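Side-chain contacts in Pre-mRNA-splicing factor SAD1 (Saccharomyces cerevisiae, PDB 4MSX), which promotes assembly of newly made U4 snRNA into the U4/U6 snRNP and is required for pre-mRNA splicing, although its deubiquitinase fold is catalytically inactive: residues L164-F167 with P168-C171; C171-L174 with S175-Y179; H204-P207 with V208-F212. All blocks are in the same frame, centred on the assembly; numbering follows the deposited sequence.

Contact 1 (L164-F167 with P168-C171)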
# COMPACT_ATOMS: atom_id res chain seq x y z
N LEU A 164 -2.17 15.20 11.11
CA LEU A 164 -2.02 13.76 11.42
C LEU A 164 -2.63 13.38 12.78
O LEU A 164 -3.10 12.24 12.99
CB LEU A 164 -0.55 13.31 11.31
CG LEU A 164 0.20 13.78 10.05
CD1 LEU A 164 1.51 13.06 9.85
CD2 LEU A 164 -0.62 13.62 8.79
N GLU A 165 -2.72 14.35 13.68
CA GLU A 165 -3.28 14.03 15.00
C GLU A 165 -4.73 13.64 14.94
O GLU A 165 -5.20 12.88 15.79
CB GLU A 165 -3.09 15.21 15.96
CG GLU A 165 -1.64 15.62 16.09
CD GLU A 165 -1.48 16.84 17.04
OE1 GLU A 165 -2.47 17.20 17.71
OE2 GLU A 165 -0.38 17.44 17.09
N ASP A 166 -5.48 14.14 13.96
CA ASP A 166 -6.88 13.76 13.87
C ASP A 166 -7.13 12.69 12.79
O ASP A 166 -8.24 12.55 12.30
CB ASP A 166 -7.75 14.98 13.54
CG ASP A 166 -9.24 14.71 13.78
OD1 ASP A 166 -9.59 13.80 14.57
OD2 ASP A 166 -10.08 15.41 13.16
N PHE A 167 -6.10 11.93 12.41
CA PHE A 167 -6.31 10.84 11.42
C PHE A 167 -6.35 9.52 12.20
O PHE A 167 -5.61 9.37 13.17
CB PHE A 167 -5.12 10.75 10.45
CG PHE A 167 -5.08 11.81 9.40
CD1 PHE A 167 -6.07 12.77 9.30
CD2 PHE A 167 -4.05 11.82 8.48
CE1 PHE A 167 -6.02 13.76 8.33
CE2 PHE A 167 -3.97 12.78 7.51
CZ PHE A 167 -4.96 13.76 7.42
N PRO A 168 -7.18 8.54 11.77
CA PRO A 168 -8.10 8.64 10.63
C PRO A 168 -9.43 9.25 11.09
O PRO A 168 -9.77 9.16 12.27
CB PRO A 168 -8.33 7.18 10.22
CG PRO A 168 -8.16 6.37 11.54
CD PRO A 168 -7.11 7.17 12.34
N ARG A 169 -10.19 9.84 10.17
CA ARG A 169 -11.53 10.37 10.49
C ARG A 169 -12.48 10.12 9.33
O ARG A 169 -12.03 9.88 8.20
CB ARG A 169 -11.44 11.86 10.80
CG ARG A 169 -10.99 12.72 9.64
CD ARG A 169 -11.62 14.13 9.76
NE ARG A 169 -11.18 15.05 8.69
CZ ARG A 169 -9.94 15.49 8.63
NH1 ARG A 169 -9.09 15.07 9.57
NH2 ARG A 169 -9.56 16.31 7.69
N GLN A 170 -13.79 10.18 9.58
CA GLN A 170 -14.75 9.96 8.50
C GLN A 170 -14.79 11.17 7.55
O GLN A 170 -14.84 12.32 7.96
CB GLN A 170 -16.16 9.61 9.04
CG GLN A 170 -16.21 8.27 9.81
CD GLN A 170 -16.20 7.00 8.93
OE1 GLN A 170 -16.47 7.03 7.72
NE2 GLN A 170 -15.94 5.85 9.57
N CYS A 171 -14.75 10.88 6.26
CA CYS A 171 -14.63 11.91 5.24
C CYS A 171 -15.69 11.64 4.21
O CYS A 171 -16.33 10.59 4.23
CB CYS A 171 -13.24 11.82 4.59
SG CYS A 171 -11.90 12.26 5.71
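A cis peptide between Phe167 and Pro168 turns the chain out of helix 161-165 and toward strand 170-172. It brings the CA atoms of Phe167 and Pro168 to 2.9 Å of each other and places Pro168 CD on the same side of the peptide as Phe167 O. Just before this bend, Phe167 N reaches back to Leu164 O at 3.1 Å, and one face of the Phe167 ring sits against the chain it has left, with Leu164 CA 4.0 Å above the ring plane and offset toward the rim.

The chain then enters the first strand of the hairpin 170-172/178-180, and Arg169 folds back over the bend. Its CG stands between the backbone N and the carbonyl carbon (chi1 64°). Arg169 CB lies 3.6 Å from Asp166 O, and the extended chain beyond it carries the guanidinium to the Asp166 carboxylate. The two side chains cross at about a right angle, and NH1 of Arg169 faces OD2 of Asp166 at 3.7 Å, a long salt bridge in which carboxylate and guanidinium planes are 19° apart. The same NH1 comes up to the rim of the Phe167 ring, near the ring plane, 3.6 Å from Phe167 CE1; ring and guanidinium planes differ by 47°. Arg169 N is hydrogen-bonded to Asn181 OD1, and Phe183 and Lys448 pack on Pro168.

Contact 2 (C171-L174 with S175-Y179)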
# COMPACT_ATOMS: atom_id res chain seq x y z
N CYS A 171 -14.75 10.88 6.26
CA CYS A 171 -14.63 11.91 5.24
C CYS A 171 -15.69 11.64 4.21
O CYS A 171 -16.33 10.59 4.23
CB CYS A 171 -13.24 11.82 4.59
SG CYS A 171 -11.90 12.26 5.71
N PHE A 172 -15.85 12.56 3.25
CA PHE A 172 -16.87 12.42 2.19
C PHE A 172 -16.23 12.74 0.86
O PHE A 172 -15.47 13.70 0.77
CB PHE A 172 -18.06 13.37 2.44
CG PHE A 172 -18.84 13.00 3.67
CD1 PHE A 172 -19.83 12.03 3.62
CD2 PHE A 172 -18.51 13.57 4.89
CE1 PHE A 172 -20.52 11.65 4.77
CE2 PHE A 172 -19.20 13.20 6.05
CZ PHE A 172 -20.20 12.24 5.99
N ASP A 173 -16.48 11.92 -0.16
CA ASP A 173 -15.93 12.24 -1.46
C ASP A 173 -16.93 13.16 -2.19
O ASP A 173 -17.93 13.58 -1.60
CB ASP A 173 -15.55 10.98 -2.27
CG ASP A 173 -16.76 10.18 -2.77
OD1 ASP A 173 -17.92 10.61 -2.56
OD2 ASP A 173 -16.54 9.11 -3.40
N LEU A 174 -16.68 13.48 -3.45
CA LEU A 174 -17.54 14.46 -4.15
C LEU A 174 -18.95 13.94 -4.40
O LEU A 174 -19.88 14.73 -4.62
CB LEU A 174 -16.93 14.85 -5.48
CG LEU A 174 -15.75 15.77 -5.45
CD1 LEU A 174 -15.39 16.03 -6.90
CD2 LEU A 174 -16.07 17.05 -4.71
N SER A 175 -19.12 12.63 -4.39
CA SER A 175 -20.44 12.05 -4.53
C SER A 175 -21.09 11.86 -3.18
O SER A 175 -22.09 11.15 -3.08
CB SER A 175 -20.35 10.69 -5.20
OG SER A 175 -19.80 10.82 -6.49
N ASN A 176 -20.51 12.45 -2.14
CA ASN A 176 -20.95 12.22 -0.77
C ASN A 176 -20.94 10.76 -0.30
O ASN A 176 -21.70 10.40 0.59
CB ASN A 176 -22.34 12.82 -0.55
CG ASN A 176 -22.29 14.34 -0.48
OD1 ASN A 176 -21.54 14.91 0.32
ND2 ASN A 176 -23.06 15.01 -1.34
N ARG A 177 -20.10 9.91 -0.89
CA ARG A 177 -19.85 8.59 -0.29
C ARG A 177 -18.85 8.75 0.87
O ARG A 177 -17.81 9.39 0.72
CB ARG A 177 -19.32 7.63 -1.34
CG ARG A 177 -20.33 7.34 -2.45
CD ARG A 177 -19.69 6.55 -3.59
NE ARG A 177 -18.74 7.38 -4.32
CZ ARG A 177 -18.17 7.04 -5.48
NH1 ARG A 177 -18.45 5.87 -6.06
NH2 ARG A 177 -17.32 7.88 -6.07
N THR A 178 -19.18 8.23 2.06
CA THR A 178 -18.30 8.46 3.22
C THR A 178 -17.16 7.43 3.20
O THR A 178 -17.34 6.35 2.62
CB THR A 178 -19.09 8.38 4.57
OG1 THR A 178 -18.26 8.81 5.67
CG2 THR A 178 -19.59 6.97 4.80
N TYR A 179 -16.01 7.75 3.79
CA TYR A 179 -14.92 6.78 3.88
C TYR A 179 -14.09 7.21 5.06
O TYR A 179 -14.18 8.36 5.49
CB TYR A 179 -14.06 6.74 2.61
CG TYR A 179 -13.31 8.04 2.31
CD1 TYR A 179 -13.94 9.09 1.65
CD2 TYR A 179 -11.97 8.21 2.69
CE1 TYR A 179 -13.25 10.27 1.35
CE2 TYR A 179 -11.28 9.38 2.41
CZ TYR A 179 -11.92 10.40 1.72
OH TYR A 179 -11.25 11.56 1.47
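The Tyr179 ring carries Cys171 CB over one face, a CH-pi contact with CB 3.7 Å from the ring centroid, while Asp173 N and Arg177 O lie at its edge. On the other side of the hairpin, Thr178 OG1 sits over a face of the Phe172 ring, and Asn176 O is at that ring's edge. The tyrosine hydroxyl is held elsewhere, by Ser236 O and Leu239 N.

Cys171 and Tyr179 form an antiparallel hydrogen-bonded pair, Cys171 N reaching Tyr179 O at 2.7 Å, and Phe172 and Thr178 the non-hydrogen-bonded pair. Cys171 O takes two bonds from opposite faces of its carbonyl plane, one from Thr178 OG1 at 3.0 Å and one from Tyr179 N at 2.9 Å. The strands close through a type I turn, Asp173 to Asn176, followed by a G1 bulge at Asn176, whose backbone is left-handed; Asp173 N bonds to Arg177 O at 3.0 Å.

With CG of Asp173 between its backbone N and carbonyl carbon (chi1 70°), the carboxylate folds back into the turn. OD1 accepts Arg177 N at 2.8 Å from above the carboxylate plane, and Ser175 N weakly. OD2 offers its syn lone pair to Arg177 NE at 2.9 Å and has a weaker bond from NH2; carboxylate and guanidinium planes are 52° apart. An alanine in place of Asp173 would probably leave the Arg177 guanidinium without this countercharge and the Arg177 amide without its OD1 acceptor. So many donors around one buried carboxylate, His242 N weakly among them, would be expected to favour its charged form.

Contact 3 (H204-P207 with V208-F212)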
# COMPACT_ATOMS: atom_id res chain seq x y z
N HIS A 204 0.33 2.17 6.56
CA HIS A 204 -0.25 2.13 7.90
C HIS A 204 0.80 1.92 9.00
O HIS A 204 0.43 1.79 10.16
CB HIS A 204 -1.43 1.12 7.98
CG HIS A 204 -2.67 1.65 7.32
ND1 HIS A 204 -3.83 1.94 8.01
CD2 HIS A 204 -2.88 2.07 6.04
CE1 HIS A 204 -4.72 2.46 7.18
NE2 HIS A 204 -4.17 2.54 5.97
N MET A 205 2.08 1.86 8.63
CA MET A 205 3.18 1.84 9.64
C MET A 205 3.52 3.28 9.97
O MET A 205 4.20 3.96 9.20
CB MET A 205 4.42 1.17 9.10
CG MET A 205 4.16 -0.32 8.91
SD MET A 205 5.52 -1.13 8.05
CE MET A 205 4.84 -2.80 8.12
N VAL A 206 3.02 3.76 11.09
CA VAL A 206 3.02 5.21 11.32
C VAL A 206 4.32 6.00 11.02
O VAL A 206 4.27 7.06 10.42
CB VAL A 206 2.43 5.54 12.70
CG1 VAL A 206 2.67 7.00 13.07
CG2 VAL A 206 0.90 5.26 12.65
N PRO A 207 5.48 5.49 11.41
CA PRO A 207 6.75 6.23 11.21
C PRO A 207 7.14 6.32 9.76
O PRO A 207 7.82 7.26 9.33
CB PRO A 207 7.81 5.38 11.94
CG PRO A 207 7.03 4.34 12.75
CD PRO A 207 5.63 4.26 12.23
N VAL A 208 6.78 5.30 9.00
CA VAL A 208 7.02 5.34 7.57
C VAL A 208 6.00 6.27 6.94
O VAL A 208 6.34 7.13 6.11
CB VAL A 208 6.90 3.88 6.95
CG1 VAL A 208 7.18 3.96 5.48
CG2 VAL A 208 7.85 2.92 7.67
N ARG A 209 4.74 6.09 7.31
CA ARG A 209 3.67 6.90 6.74
C ARG A 209 3.97 8.38 7.00
O ARG A 209 3.94 9.24 6.07
CB ARG A 209 2.33 6.60 7.40
CG ARG A 209 1.19 7.51 6.88
CD ARG A 209 -0.01 7.42 7.81
NE ARG A 209 0.30 8.20 9.05
CZ ARG A 209 -0.57 8.40 10.02
NH1 ARG A 209 -1.79 7.90 9.91
NH2 ARG A 209 -0.23 9.11 11.12
N ASP A 210 4.28 8.69 8.26
CA ASP A 210 4.49 10.13 8.61
C ASP A 210 5.61 10.75 7.79
O ASP A 210 5.52 11.90 7.32
CB ASP A 210 4.77 10.30 10.11
CG ASP A 210 3.53 10.13 10.95
OD1 ASP A 210 2.48 9.75 10.36
OD2 ASP A 210 3.58 10.37 12.20
N HIS A 211 6.68 9.98 7.60
CA HIS A 211 7.80 10.50 6.82
C HIS A 211 7.36 10.81 5.37
O HIS A 211 7.76 11.84 4.77
CB HIS A 211 8.96 9.51 6.79
CG HIS A 211 10.21 10.08 6.19
ND1 HIS A 211 11.08 10.88 6.91
CD2 HIS A 211 10.73 9.98 4.94
CE1 HIS A 211 12.07 11.26 6.12
NE2 HIS A 211 11.88 10.73 4.92
N PHE A 212 6.56 9.90 4.79
CA PHE A 212 6.10 10.13 3.39
C PHE A 212 5.13 11.33 3.31
O PHE A 212 5.13 12.07 2.31
CB PHE A 212 5.33 8.90 2.86
CG PHE A 212 6.22 7.83 2.26
CD1 PHE A 212 7.06 8.11 1.21
CD2 PHE A 212 6.20 6.54 2.76
CE1 PHE A 212 7.84 7.11 0.62
CE2 PHE A 212 7.00 5.51 2.19
CZ PHE A 212 7.82 5.81 1.13
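Asp210 OD1, on a side chain that runs alongside Val206, is gripped by two nitrogens of Arg209: NE at 3.0 Å and NH2 at 2.9 Å. Both bonds lie within 1° of the guanidinium plane. NE meets OD1 nearly head-on down the C-O bond, whereas NH2 meets the syn lone pair of OD1. Val206 covers this salt bridge with both branches. Its CG2 sits 4.3 Å above the centre of the Arg209 guanidinium, and its CG1, anti to the backbone N (chi1 168°), touches Asp210 OD2 at 3.6 Å. Trp235 makes a cation-pi contact with the same arginine.

The backbone bonds of the helix begin at Met205. Met205 O takes Arg209 N at 2.9 Å in an almost straight bond (176° at the hydrogen) and Val208 N in a weak one. Val206 O accepts Asp210 N at 2.7 Å, and Pro207 O is met only weakly by His211 N. Pro207, at the second position of the helix, has no amide hydrogen, but an amide there would have no carbonyl a turn earlier in the helix to bond to. This is the first turn of helix 206-214, with Met205 at the N-cap position, within the helical part of the USP fold.

Contact 1, contact 2 and contact 3 follow in that order along the chain. Contacts 1 and 2 are continuous: they share Cys171 and strand 170-172, their centres lie 14 Å apart, and contact 2 closes the two-stranded hairpin that contact 1 leads into; Gln170 OE1 probably bonds to Thr178 OG1 where they meet. Contact 3 comes after helix 189-203, at the start of helix 206-214, with its centre also 14 Å from contact 1. There Leu164 packs on Asp210 and Arg209, bringing helix 161-165 against helix 206-214. Contacts 2 and 3 do not touch, their nearest atoms being about 10 Å apart. Contact 1 thus bridges the hairpin and the USP helices, all away from the zinc site.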